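PDB 4G75: phosphodiesterase from Pseudomonas aeruginosa, which probably kills competing bacteria as a colicin M-like bacteriocin, using a magnesium-dependent hydrolase domain to degrade the lipid-linked precursor of peptidoglycan. Local coordinates for residues A63-W68 against Q267-T272; W87-L92 against H150-K155; P57-W62 against T252-G257; R263-G266 against D271-P274; I107-R112 against G140-A145. One frame throughout, in Å; residues are numbered along the deposited sequence. Where two conformers were deposited one is given.

Contact 1 of 5, residues A63-W68 against Q267-T272; sequences AQWANW and QKFKDT
Trp65, in the last turn of helix 55-65, points at residues 267-272 and takes the aliphatic chain of Lys268, in the conformer described here (one of two modelled), over one face of its indole. The indole CG stands anti to the backbone N (chi1 -164°), which carries the ring outward from the helix, and Lys268 slides past it in the opposite direction. Lys268 CD lies 3.6 Å from the centroid of the six-membered ring of Trp65, 27° off the normal, a CH-pi contact displaced toward the rim. One carbon on, Lys268 CE reaches the five-membered ring, 3.4 Å from Trp65 NE1, before the chain bends at its last torsion. At the far end of the indole, Trp65 CZ3 meets Phe269 CE2 at 4.1 Å. Phe269 is buried, with Ile86 of helix 81-102 and Leu152 of helix 143-153 also touching it; Phe269 O, in the first residue of a type I turn, accepts both Thr272 N and, at 2.8 Å, Thr272 OG1.

Beyond Trp65 the helix closes in a Schellman motif. Asn67 takes positive phi, its N bonds to Gln64 O, and Trp68 N bonds to Ala63 O at 2.9 Å. The reversal brings Trp68 back alongside the helix, where its NE1 bonds to Glu264 OE1 and its ring makes a cation-pi contact with Arg260.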
# COMPACT_ATOMS: atom_id res chain seq x y z
N ALA A 63 -11.91 11.36 -12.60
CA ALA A 63 -12.40 11.48 -13.97
C ALA A 63 -13.51 12.53 -14.02
O ALA A 63 -13.64 13.27 -15.00
CB ALA A 63 -12.89 10.15 -14.50
N GLN A 64 -14.32 12.60 -12.97
CA GLN A 64 -15.36 13.62 -12.88
C GLN A 64 -14.74 14.99 -12.68
O GLN A 64 -14.99 15.93 -13.43
CB GLN A 64 -16.31 13.32 -11.72
CG GLN A 64 -17.14 12.06 -11.88
CD GLN A 64 -17.88 11.72 -10.60
OE1 GLN A 64 -18.88 12.35 -10.26
NE2 GLN A 64 -17.39 10.71 -9.89
N TRP A 65 -13.92 15.09 -11.64
CA TRP A 65 -13.24 16.33 -11.28
C TRP A 65 -12.54 16.93 -12.50
O TRP A 65 -12.71 18.12 -12.81
CB TRP A 65 -12.20 16.03 -10.21
CG TRP A 65 -11.67 17.21 -9.48
CD1 TRP A 65 -11.89 18.53 -9.76
CD2 TRP A 65 -10.78 17.19 -8.35
NE1 TRP A 65 -11.22 19.33 -8.87
CE2 TRP A 65 -10.52 18.53 -7.99
CE3 TRP A 65 -10.19 16.16 -7.61
CZ2 TRP A 65 -9.70 18.87 -6.93
CZ3 TRP A 65 -9.37 16.50 -6.55
CH2 TRP A 65 -9.13 17.84 -6.22
N ALA A 66 -11.77 16.11 -13.21
CA ALA A 66 -10.94 16.59 -14.31
C ALA A 66 -11.62 16.50 -15.67
O ALA A 66 -11.01 16.78 -16.69
CB ALA A 66 -9.60 15.85 -14.34
N ASN A 67 -12.90 16.12 -15.67
CA ASN A 67 -13.67 16.05 -16.91
C ASN A 67 -13.01 15.18 -17.97
O ASN A 67 -12.81 15.62 -19.11
CB ASN A 67 -13.91 17.45 -17.46
CG ASN A 67 -14.70 18.32 -16.51
OD1 ASN A 67 -14.27 19.42 -16.16
ND2 ASN A 67 -15.86 17.83 -16.09
N TRP A 68 -12.67 13.96 -17.60
CA TRP A 68 -12.09 13.03 -18.56
C TRP A 68 -13.16 12.56 -19.53
O TRP A 68 -12.86 12.21 -20.66
CB TRP A 68 -11.51 11.81 -17.84
CG TRP A 68 -10.21 12.05 -17.16
CD1 TRP A 68 -9.58 13.24 -16.96
CD2 TRP A 68 -9.40 11.05 -16.53
NE1 TRP A 68 -8.41 13.05 -16.27
CE2 TRP A 68 -8.27 11.71 -15.99
CE3 TRP A 68 -9.51 9.67 -16.38
CZ2 TRP A 68 -7.27 11.03 -15.31
CZ3 TRP A 68 -8.50 8.99 -15.71
CH2 TRP A 68 -7.40 9.68 -15.18
N GLN A 267 -1.26 18.85 -10.53
CA GLN A 267 -1.90 20.11 -10.87
C GLN A 267 -2.71 20.61 -9.69
O GLN A 267 -2.82 21.82 -9.46
CB GLN A 267 -2.86 19.94 -12.05
CG GLN A 267 -2.33 19.10 -13.20
CD GLN A 267 -1.82 19.94 -14.34
OE1 GLN A 267 -0.70 20.44 -14.30
NE2 GLN A 267 -2.65 20.08 -15.37
N LYS A 268 -3.29 19.67 -8.94
CA LYS A 268 -4.23 20.00 -7.88
C LYS A 268 -3.67 19.74 -6.49
O LYS A 268 -3.98 20.44 -5.54
CB LYS A 268 -5.54 19.26 -8.09
CG LYS A 268 -6.17 19.55 -9.45
CD LYS A 268 -7.63 19.16 -9.51
CE LYS A 268 -8.35 19.87 -10.65
NZ LYS A 268 -8.38 21.35 -10.47
N PHE A 269 -2.83 18.71 -6.38
CA PHE A 269 -2.13 18.42 -5.14
C PHE A 269 -0.71 18.93 -5.32
O PHE A 269 0.19 18.18 -5.67
CB PHE A 269 -2.17 16.92 -4.85
CG PHE A 269 -3.48 16.44 -4.30
CD1 PHE A 269 -3.65 16.24 -2.94
CD2 PHE A 269 -4.55 16.18 -5.15
CE1 PHE A 269 -4.87 15.80 -2.43
CE2 PHE A 269 -5.77 15.74 -4.64
CZ PHE A 269 -5.92 15.54 -3.29
N LYS A 270 -0.54 20.23 -5.09
CA LYS A 270 0.69 20.92 -5.46
C LYS A 270 1.91 20.51 -4.65
O LYS A 270 3.04 20.87 -5.00
CB LYS A 270 0.47 22.43 -5.37
CG LYS A 270 -0.61 22.95 -6.31
CD LYS A 270 -0.56 24.46 -6.43
CE LYS A 270 -1.45 24.97 -7.55
NZ LYS A 270 -1.42 26.46 -7.64
N ASP A 271 1.70 19.77 -3.57
CA ASP A 271 2.83 19.30 -2.76
C ASP A 271 3.28 17.88 -3.10
O ASP A 271 4.17 17.35 -2.46
CB ASP A 271 2.47 19.38 -1.27
CG ASP A 271 2.17 20.79 -0.82
OD1 ASP A 271 2.96 21.70 -1.15
OD2 ASP A 271 1.14 20.99 -0.15
N THR A 272 2.66 17.28 -4.12
CA THR A 272 3.01 15.92 -4.53
C THR A 272 4.51 15.78 -4.77
O THR A 272 5.11 16.57 -5.49
CB THR A 272 2.28 15.51 -5.81
OG1 THR A 272 0.87 15.51 -5.58
CG2 THR A 272 2.72 14.12 -6.26

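Contact 2 of 5, residues W87-L92 against H150-K155; sequences WDIFDL and HYLTGK
No ring takes part where Ile89 meets Leu152 and Thr153; the flat groups lie apart from it. On helix 143-153 the imidazole of His150 carries Gly154 CA over the centre of one face, 3.5 Å above its plane, and its NE2 is tied to Lys157 O. On helix 81-102 the Trp87 indole has Phe90 CD2 in plane at its edge.

Ile89 itself points toward the other helix. Its CG1 branch, beside the backbone N, runs across the Leu152 side chain at about a right angle, with Ile89 CD1 4.0 Å from Leu152 CD1. The second branch works separately: Ile89 CG2 packs 4.1 Å from Thr153 CG2. The Thr153 torsion (chi1 61°) splits that residue's roles, setting the methyl against Ile89 and OG1 toward the main chain, where it bonds to Ala149 O.

One water joins the two helices, donating to Ile89 O at 3.0 Å and to Thr153 OG1 at 2.8 Å. No direct hydrogen bond crosses, so this buried interface combines methyl packing with a single polar bridge: the water spends both protons on it, and Thr153 OG1 accepts from the water and gives its own proton to Ala149 O.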
# COMPACT_ATOMS: atom_id res chain seq x y z
N TRP A 87 -11.10 14.10 0.60
CA TRP A 87 -11.35 13.44 1.88
C TRP A 87 -10.94 11.96 1.92
O TRP A 87 -10.49 11.49 2.95
CB TRP A 87 -12.81 13.61 2.34
CG TRP A 87 -13.08 14.92 3.01
CD1 TRP A 87 -13.99 15.87 2.62
CD2 TRP A 87 -12.44 15.44 4.19
NE1 TRP A 87 -13.95 16.94 3.49
CE2 TRP A 87 -13.01 16.70 4.46
CE3 TRP A 87 -11.44 14.96 5.04
CZ2 TRP A 87 -12.62 17.48 5.54
CZ3 TRP A 87 -11.06 15.73 6.12
CH2 TRP A 87 -11.64 16.99 6.35
N ASP A 88 -11.08 11.25 0.80
CA ASP A 88 -10.62 9.86 0.74
C ASP A 88 -9.10 9.82 0.85
O ASP A 88 -8.53 8.93 1.49
CB ASP A 88 -11.07 9.19 -0.57
CG ASP A 88 -12.48 8.61 -0.49
OD1 ASP A 88 -13.24 8.91 0.47
OD2 ASP A 88 -12.84 7.85 -1.43
N ILE A 89 -8.43 10.79 0.22
CA ILE A 89 -6.97 10.87 0.32
C ILE A 89 -6.56 11.12 1.78
O ILE A 89 -5.53 10.62 2.24
CB ILE A 89 -6.40 11.93 -0.64
CG1 ILE A 89 -6.56 11.48 -2.09
CG2 ILE A 89 -4.91 12.22 -0.34
CD1 ILE A 89 -5.92 10.15 -2.40
N PHE A 90 -7.38 11.85 2.51
CA PHE A 90 -7.15 12.05 3.94
C PHE A 90 -7.43 10.77 4.74
O PHE A 90 -6.65 10.40 5.61
CB PHE A 90 -8.04 13.19 4.45
CG PHE A 90 -7.82 13.55 5.91
CD1 PHE A 90 -6.72 14.32 6.29
CD2 PHE A 90 -8.73 13.18 6.88
CE1 PHE A 90 -6.53 14.68 7.62
CE2 PHE A 90 -8.55 13.53 8.21
CZ PHE A 90 -7.44 14.28 8.59
N ASP A 91 -8.53 10.10 4.44
CA ASP A 91 -9.01 8.98 5.26
C ASP A 91 -8.24 7.69 5.06
O ASP A 91 -7.97 6.96 6.02
CB ASP A 91 -10.49 8.71 4.98
CG ASP A 91 -11.40 9.76 5.59
OD1 ASP A 91 -10.95 10.49 6.49
OD2 ASP A 91 -12.57 9.84 5.17
N LEU A 92 -7.89 7.39 3.81
CA LEU A 92 -7.24 6.13 3.49
C LEU A 92 -5.94 5.85 4.28
O LEU A 92 -5.76 4.74 4.79
CB LEU A 92 -7.05 5.98 1.98
CG LEU A 92 -8.34 5.62 1.22
CD1 LEU A 92 -8.23 5.97 -0.26
CD2 LEU A 92 -8.71 4.14 1.42
N HIS A 150 0.20 9.38 0.56
CA HIS A 150 1.41 9.99 1.11
C HIS A 150 2.25 10.67 0.02
O HIS A 150 2.96 11.65 0.28
CB HIS A 150 2.25 8.97 1.87
CG HIS A 150 3.35 9.61 2.67
ND1 HIS A 150 3.14 10.11 3.94
CD2 HIS A 150 4.64 9.87 2.37
CE1 HIS A 150 4.27 10.62 4.39
NE2 HIS A 150 5.19 10.49 3.45
N TYR A 151 2.17 10.15 -1.19
CA TYR A 151 2.81 10.77 -2.34
C TYR A 151 2.21 12.16 -2.58
O TYR A 151 2.93 13.14 -2.82
CB TYR A 151 2.60 9.86 -3.55
CG TYR A 151 3.12 10.35 -4.88
CD1 TYR A 151 4.46 10.67 -5.05
CD2 TYR A 151 2.27 10.45 -5.98
CE1 TYR A 151 4.94 11.11 -6.28
CE2 TYR A 151 2.74 10.89 -7.21
CZ TYR A 151 4.07 11.21 -7.35
OH TYR A 151 4.54 11.64 -8.57
N LEU A 152 0.89 12.25 -2.47
CA LEU A 152 0.18 13.51 -2.72
C LEU A 152 0.34 14.55 -1.62
O LEU A 152 0.37 15.75 -1.90
CB LEU A 152 -1.32 13.25 -2.93
CG LEU A 152 -1.71 12.28 -4.05
CD1 LEU A 152 -3.22 12.35 -4.30
CD2 LEU A 152 -0.94 12.56 -5.32
N THR A 153 0.46 14.11 -0.37
CA THR A 153 0.33 15.02 0.76
C THR A 153 1.39 14.88 1.86
O THR A 153 1.42 15.68 2.79
CB THR A 153 -1.06 14.88 1.43
OG1 THR A 153 -1.23 13.54 1.91
CG2 THR A 153 -2.17 15.21 0.44
N GLY A 154 2.23 13.86 1.77
CA GLY A 154 3.21 13.60 2.83
C GLY A 154 4.44 14.49 2.80
O GLY A 154 5.24 14.49 3.73
N LYS A 155 4.59 15.26 1.72
CA LYS A 155 5.69 16.23 1.61
C LYS A 155 7.07 15.61 1.84
O LYS A 155 7.91 16.19 2.53
CB LYS A 155 5.48 17.40 2.57
CG LYS A 155 4.24 18.23 2.25
CD LYS A 155 4.20 19.52 3.07
CE LYS A 155 3.22 20.51 2.47
NZ LYS A 155 3.02 21.69 3.35
O HOH W 1 -3.12 11.98 3.30

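Contact 3 of 5, residues P57-W62 against T252-G257; sequences PLLALW and TETAEG
Leu59 of helix 55-65 packs against the start of helix 255-264, meeting Thr254 at the N-cap position and Gly257 in the first turn. This is a contact between helices distant in sequence, the second of them in the range assigned to the Colicin M family. Its tight part lies at Gly257. The glycine has no side chain, and the helices come close here, Leu59 CA lying 6.9 Å from Gly257 CA with the leucine side chain filling the approach. The CD2 branch of Leu59 rests directly on the peptide, 3.4 Å from Gly257 O. The leucine CG is anti to its own carbonyl carbon (chi1 -77°), and from there the two methyls part, CD2 to the glycine and CD1 to the threonine.

The threonine side is looser. Leu59 CD1 lies 3.9 Å from Thr254 CB, with the threonine methyl a little further off, and the two side chains meet obliquely. Thr254 OG1 makes no capping bond to the helix it precedes. Further out, toward solvent, the exposed Glu253 and Glu256 take no part in the packing; Glu253 OE2 instead forms a salt bridge with Lys56 NZ, a second and polar tie between the same two parts of the chain. Leu59 also touches Met258 and, one turn beyond Gly257, Leu261, while its CD2 methyl sits 3.6 Å from Gly257 C.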
# COMPACT_ATOMS: atom_id res chain seq x y z
N PRO A 57 -12.53 3.45 -7.39
CA PRO A 57 -13.26 4.55 -6.73
C PRO A 57 -12.56 5.90 -6.88
O PRO A 57 -13.23 6.90 -7.10
CB PRO A 57 -13.27 4.13 -5.25
CG PRO A 57 -12.86 2.70 -5.22
CD PRO A 57 -12.14 2.38 -6.47
N LEU A 58 -11.23 5.92 -6.76
CA LEU A 58 -10.50 7.18 -6.89
C LEU A 58 -10.51 7.69 -8.32
O LEU A 58 -10.67 8.88 -8.55
CB LEU A 58 -9.06 7.02 -6.39
CG LEU A 58 -8.89 6.87 -4.88
CD1 LEU A 58 -7.41 6.66 -4.56
CD2 LEU A 58 -9.41 8.10 -4.16
N LEU A 59 -10.38 6.78 -9.28
CA LEU A 59 -10.39 7.16 -10.68
C LEU A 59 -11.74 7.74 -11.09
O LEU A 59 -11.81 8.69 -11.86
CB LEU A 59 -10.02 5.97 -11.57
CG LEU A 59 -8.53 5.65 -11.61
CD1 LEU A 59 -8.30 4.32 -12.30
CD2 LEU A 59 -7.75 6.76 -12.29
N ALA A 60 -12.81 7.17 -10.55
CA ALA A 60 -14.14 7.66 -10.89
C ALA A 60 -14.31 9.10 -10.40
O ALA A 60 -14.87 9.94 -11.11
CB ALA A 60 -15.21 6.76 -10.29
N LEU A 61 -13.82 9.38 -9.20
CA LEU A 61 -13.89 10.73 -8.65
C LEU A 61 -13.06 11.68 -9.51
O LEU A 61 -13.55 12.73 -9.93
CB LEU A 61 -13.37 10.75 -7.21
CG LEU A 61 -14.23 9.94 -6.24
CD1 LEU A 61 -13.61 9.91 -4.85
CD2 LEU A 61 -15.65 10.50 -6.19
N TRP A 62 -11.82 11.30 -9.77
CA TRP A 62 -10.92 12.16 -10.54
C TRP A 62 -11.44 12.41 -11.95
O TRP A 62 -11.40 13.54 -12.43
CB TRP A 62 -9.50 11.57 -10.61
CG TRP A 62 -8.53 12.53 -11.24
CD1 TRP A 62 -8.17 12.59 -12.56
CD2 TRP A 62 -7.83 13.59 -10.58
NE1 TRP A 62 -7.28 13.62 -12.76
CE2 TRP A 62 -7.05 14.24 -11.56
CE3 TRP A 62 -7.78 14.04 -9.26
CZ2 TRP A 62 -6.23 15.32 -11.25
CZ3 TRP A 62 -6.96 15.12 -8.96
CH2 TRP A 62 -6.20 15.75 -9.95
N THR A 252 -2.92 -4.20 -13.82
CA THR A 252 -3.20 -4.13 -15.26
C THR A 252 -4.52 -3.45 -15.61
O THR A 252 -4.59 -2.59 -16.49
CB THR A 252 -3.20 -5.53 -15.88
OG1 THR A 252 -2.00 -6.22 -15.50
CG2 THR A 252 -3.28 -5.45 -17.40
N GLU A 253 -5.58 -3.87 -14.93
CA GLU A 253 -6.93 -3.43 -15.31
C GLU A 253 -7.12 -1.91 -15.38
O GLU A 253 -7.79 -1.41 -16.27
CB GLU A 253 -7.99 -4.04 -14.39
CG GLU A 253 -9.41 -3.70 -14.84
CD GLU A 253 -10.48 -4.35 -13.99
OE1 GLU A 253 -10.14 -5.06 -13.03
OE2 GLU A 253 -11.68 -4.14 -14.30
N THR A 254 -6.53 -1.19 -14.43
CA THR A 254 -6.71 0.25 -14.36
C THR A 254 -5.42 1.02 -14.62
O THR A 254 -5.33 2.22 -14.34
CB THR A 254 -7.25 0.65 -12.97
OG1 THR A 254 -6.51 -0.05 -11.96
CG2 THR A 254 -8.71 0.29 -12.84
N ALA A 255 -4.41 0.34 -15.15
CA ALA A 255 -3.09 0.94 -15.31
C ALA A 255 -3.11 2.20 -16.17
O ALA A 255 -2.43 3.17 -15.85
CB ALA A 255 -2.08 -0.08 -15.84
N GLU A 256 -3.88 2.20 -17.25
CA GLU A 256 -3.93 3.38 -18.11
C GLU A 256 -4.50 4.57 -17.34
O GLU A 256 -3.97 5.69 -17.41
CB GLU A 256 -4.75 3.10 -19.38
CG GLU A 256 -4.75 4.25 -20.38
CD GLU A 256 -5.23 3.83 -21.76
OE1 GLU A 256 -5.25 2.61 -22.04
OE2 GLU A 256 -5.57 4.71 -22.58
N GLY A 257 -5.57 4.32 -16.59
CA GLY A 257 -6.21 5.37 -15.81
C GLY A 257 -5.28 5.91 -14.74
O GLY A 257 -5.19 7.12 -14.55

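Contact 4 of 5, residues R263-G266 against D271-P274; sequences REVG and DTTP
Thr272 turns its side chain onto the backbone of Gly266, with Thr272 OG1 4.1 Å from Gly266 CA and 4.4 Å from Val265 CG1. These are loose van der Waals approaches, and no hydrogen bond joins the two segments. The hydroxyl is engaged within its own turn by Phe269 O, so toward Gly266 and Val265 it serves as packing surface. With OG1 beside the backbone N (chi1 -62°), Thr272 CG2 falls anti to that N and packs on the ring of Tyr151 in helix 143-153, the same residue whose carbonyl O takes a backbone bond from Thr273 N and so pins the chain to that helix.

Val265 and Gly266 meet the threonine differently. Val265 is buried and also touches Leu152, a residue that Thr272 contacts as well, whereas Gly266 is exposed and offers its alpha carbon, the two alpha carbons of Gly266 and Thr272 being 5.7 Å apart.

The pattern is that of a compact helix-to-strand connection, in which a type I turn folds the chain back beside the end of helix 255-264 before it enters strand 275-278 of the mixed sheet.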
# COMPACT_ATOMS: atom_id res chain seq x y z
N ARG A 263 -0.06 11.68 -13.94
CA ARG A 263 0.44 12.80 -14.74
C ARG A 263 -0.32 14.10 -14.47
O ARG A 263 0.17 15.18 -14.78
CB ARG A 263 0.40 12.46 -16.23
CG ARG A 263 1.47 11.47 -16.64
CD ARG A 263 1.15 10.78 -17.95
NE ARG A 263 2.17 9.78 -18.27
CZ ARG A 263 2.11 8.95 -19.30
NH1 ARG A 263 1.07 8.99 -20.12
NH2 ARG A 263 3.08 8.07 -19.50
N GLU A 264 -1.50 13.99 -13.88
CA GLU A 264 -2.35 15.16 -13.68
C GLU A 264 -2.49 15.58 -12.23
O GLU A 264 -2.79 16.73 -11.94
CB GLU A 264 -3.74 14.89 -14.25
CG GLU A 264 -3.76 14.47 -15.70
CD GLU A 264 -5.17 14.32 -16.23
OE1 GLU A 264 -6.12 14.49 -15.43
OE2 GLU A 264 -5.32 14.05 -17.44
N VAL A 265 -2.30 14.64 -11.31
CA VAL A 265 -2.66 14.89 -9.92
C VAL A 265 -1.90 16.07 -9.28
O VAL A 265 -2.43 16.76 -8.41
CB VAL A 265 -2.52 13.61 -9.07
CG1 VAL A 265 -1.05 13.30 -8.80
CG2 VAL A 265 -3.30 13.73 -7.77
N GLY A 266 -0.67 16.29 -9.73
CA GLY A 266 0.14 17.38 -9.21
C GLY A 266 -0.38 18.76 -9.54
O GLY A 266 0.01 19.75 -8.92
N ASP A 271 1.70 19.77 -3.57
CA ASP A 271 2.83 19.30 -2.76
C ASP A 271 3.28 17.88 -3.10
O ASP A 271 4.17 17.35 -2.46
CB ASP A 271 2.47 19.38 -1.27
CG ASP A 271 2.17 20.79 -0.82
OD1 ASP A 271 2.96 21.70 -1.15
OD2 ASP A 271 1.14 20.99 -0.15
N THR A 272 2.66 17.28 -4.12
CA THR A 272 3.01 15.92 -4.53
C THR A 272 4.51 15.78 -4.77
O THR A 272 5.11 16.57 -5.49
CB THR A 272 2.28 15.51 -5.81
OG1 THR A 272 0.87 15.51 -5.58
CG2 THR A 272 2.72 14.12 -6.26
N THR A 273 5.12 14.76 -4.17
CA THR A 273 6.55 14.53 -4.36
C THR A 273 6.93 13.12 -3.94
O THR A 273 6.33 12.56 -3.01
CB THR A 273 7.38 15.58 -3.60
OG1 THR A 273 8.72 15.61 -4.12
CG2 THR A 273 7.41 15.28 -2.11
N PRO A 274 7.92 12.52 -4.62
CA PRO A 274 8.36 11.18 -4.22
C PRO A 274 8.85 11.17 -2.77
O PRO A 274 9.24 12.21 -2.22
CB PRO A 274 9.52 10.90 -5.17
CG PRO A 274 9.23 11.75 -6.37
CD PRO A 274 8.65 13.01 -5.80

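Contact 5 of 5, residues I107-R112 against G140-A145; sequences ITAMNR and GVYTPA
Tyr142 drives its ring, hydroxyl end first, at helix 106-113, and Ala109 and Met110 receive it along the two flanks of the phenol. Met110, present as selenomethionine, lies on one flank: its CE comes to 3.7 Å from Tyr142 CE1, approaching obliquely. On the other flank Ala109 CB packs 4.1 Å from Tyr142 CE2, also at a slant to the ring. The methionine starts with CG anti to the backbone N (chi1 178°) and then bends at both following torsions, which turns the terminal CE back toward the ring, while CB stays beside the hydroxyl, 3.6 Å from Tyr142 OH. The ring itself is also covered within its own segment, since Val141 CG2 stands 4.0 Å above the centre of one face of Tyr142.

The tyrosine belongs to the type I turn from Gly140 to Thr143 that leads into helix 143-153, with Thr143 N bonded to Gly140 O at 3.0 Å. A weak bond from Gly140 N to Thr143 OG1 spans the same turn, and OG1 is further linked to Asp96 of helix 81-102. The contact thus joins the entry of one helix to the flank of another within the helical part of the fold, and Tyr49 of helix 34-49 touches both Met110 and Tyr142.

At the tip of the ring the polar end is met by the backbone: Tyr142 OH bonds to Arg106 O, at the beginning of helix 106-113, and passes Ile107 N at a distance of 4.4 Å without bonding to it.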
# COMPACT_ATOMS: atom_id res chain seq x y z
N ILE A 107 -13.13 -3.01 8.48
CA ILE A 107 -14.30 -2.15 8.63
C ILE A 107 -14.12 -1.21 9.82
O ILE A 107 -14.35 -0.00 9.70
CB ILE A 107 -15.59 -2.99 8.73
CG1 ILE A 107 -15.83 -3.71 7.40
CG2 ILE A 107 -16.78 -2.11 9.12
CD1 ILE A 107 -16.93 -4.75 7.43
N THR A 108 -13.69 -1.74 10.95
CA THR A 108 -13.45 -0.90 12.12
C THR A 108 -12.41 0.18 11.81
O THR A 108 -12.55 1.33 12.21
CB THR A 108 -13.00 -1.72 13.33
OG1 THR A 108 -14.03 -2.64 13.70
CG2 THR A 108 -12.70 -0.81 14.52
N ALA A 109 -11.35 -0.21 11.11
CA ALA A 109 -10.28 0.72 10.78
C ALA A 109 -10.83 1.89 9.98
O ALA A 109 -10.48 3.04 10.24
CB ALA A 109 -9.18 -0.00 10.01
N MSE A 110 -11.69 1.61 9.01
CA MSE A 110 -12.25 2.67 8.18
C MSE A 110 -13.25 3.53 8.96
O MSE A 110 -13.25 4.75 8.84
CB MSE A 110 -12.91 2.11 6.93
CG MSE A 110 -13.55 3.18 6.06
SE MSE A 110 -12.21 4.42 5.32
CE MSE A 110 -11.66 3.27 3.83
N ASN A 111 -14.11 2.90 9.76
CA ASN A 111 -15.06 3.68 10.54
C ASN A 111 -14.37 4.59 11.55
O ASN A 111 -14.80 5.73 11.77
CB ASN A 111 -16.08 2.78 11.24
CG ASN A 111 -17.06 2.17 10.26
OD1 ASN A 111 -17.32 2.72 9.20
ND2 ASN A 111 -17.62 1.01 10.62
N ARG A 112 -13.29 4.10 12.15
CA ARG A 112 -12.51 4.91 13.07
C ARG A 112 -11.91 6.09 12.32
O ARG A 112 -11.96 7.23 12.80
CB ARG A 112 -11.41 4.08 13.74
CG ARG A 112 -10.82 4.73 14.99
CD ARG A 112 -9.63 3.95 15.55
NE ARG A 112 -9.93 2.55 15.83
CZ ARG A 112 -10.62 2.11 16.88
NH1 ARG A 112 -11.12 2.96 17.77
NH2 ARG A 112 -10.83 0.81 17.03
N GLY A 140 -1.57 -4.21 4.08
CA GLY A 140 -2.86 -4.80 3.73
C GLY A 140 -3.63 -4.05 2.66
O GLY A 140 -3.04 -3.34 1.83
N VAL A 141 -4.96 -4.19 2.67
CA VAL A 141 -5.79 -3.69 1.57
C VAL A 141 -5.74 -2.17 1.40
O VAL A 141 -6.02 -1.66 0.33
CB VAL A 141 -7.29 -4.12 1.70
CG1 VAL A 141 -7.40 -5.64 1.69
CG2 VAL A 141 -7.93 -3.52 2.95
N TYR A 142 -5.37 -1.45 2.46
CA TYR A 142 -5.34 0.01 2.39
C TYR A 142 -3.96 0.55 2.05
O TYR A 142 -3.79 1.75 1.84
CB TYR A 142 -5.78 0.65 3.72
CG TYR A 142 -7.18 0.32 4.20
CD1 TYR A 142 -8.28 0.53 3.38
CD2 TYR A 142 -7.40 -0.18 5.47
CE1 TYR A 142 -9.56 0.24 3.81
CE2 TYR A 142 -8.67 -0.47 5.92
CZ TYR A 142 -9.75 -0.25 5.08
OH TYR A 142 -11.02 -0.54 5.51
N THR A 143 -2.96 -0.33 1.98
CA THR A 143 -1.57 0.14 1.91
C THR A 143 -1.20 0.81 0.58
O THR A 143 -0.56 1.87 0.58
CB THR A 143 -0.58 -0.98 2.26
OG1 THR A 143 -0.69 -1.29 3.66
CG2 THR A 143 0.86 -0.54 1.95
N PRO A 144 -1.59 0.21 -0.55
CA PRO A 144 -1.29 0.92 -1.79
C PRO A 144 -1.95 2.30 -1.85
O PRO A 144 -1.33 3.27 -2.29
CB PRO A 144 -1.86 -0.01 -2.87
CG PRO A 144 -1.72 -1.39 -2.25
CD PRO A 144 -2.08 -1.17 -0.79
N ALA A 145 -3.20 2.39 -1.40
CA ALA A 145 -3.88 3.68 -1.40
C ALA A 145 -3.22 4.65 -0.43
O ALA A 145 -3.07 5.84 -0.73
CB ALA A 145 -5.37 3.53 -1.08

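Overall arrangement
Contacts 1, 2, 3 and 5 tie the N-terminal helices to helices 143-153 and 255-264 and to the loop that follows the latter, while contact 4 joins that loop to its own helix. Contacts 1 and 3 share helix 55-65, their centres about 13 Å apart, and the centre of contact 4 lies about 9 Å from that of contact 1, the two sharing Asp271 and Thr272. Glu264 joins all three, accepting bonds from Trp62 and Trp68. Helix 143-153 links contacts 2 and 5, where Leu92 reaches Met110, Tyr142 and Ala145. Contact 2 also touches contacts 1 and 4 through Tyr151 and Leu152. All five lie away from the magnesium site of Val211, Glu213 and Asp241.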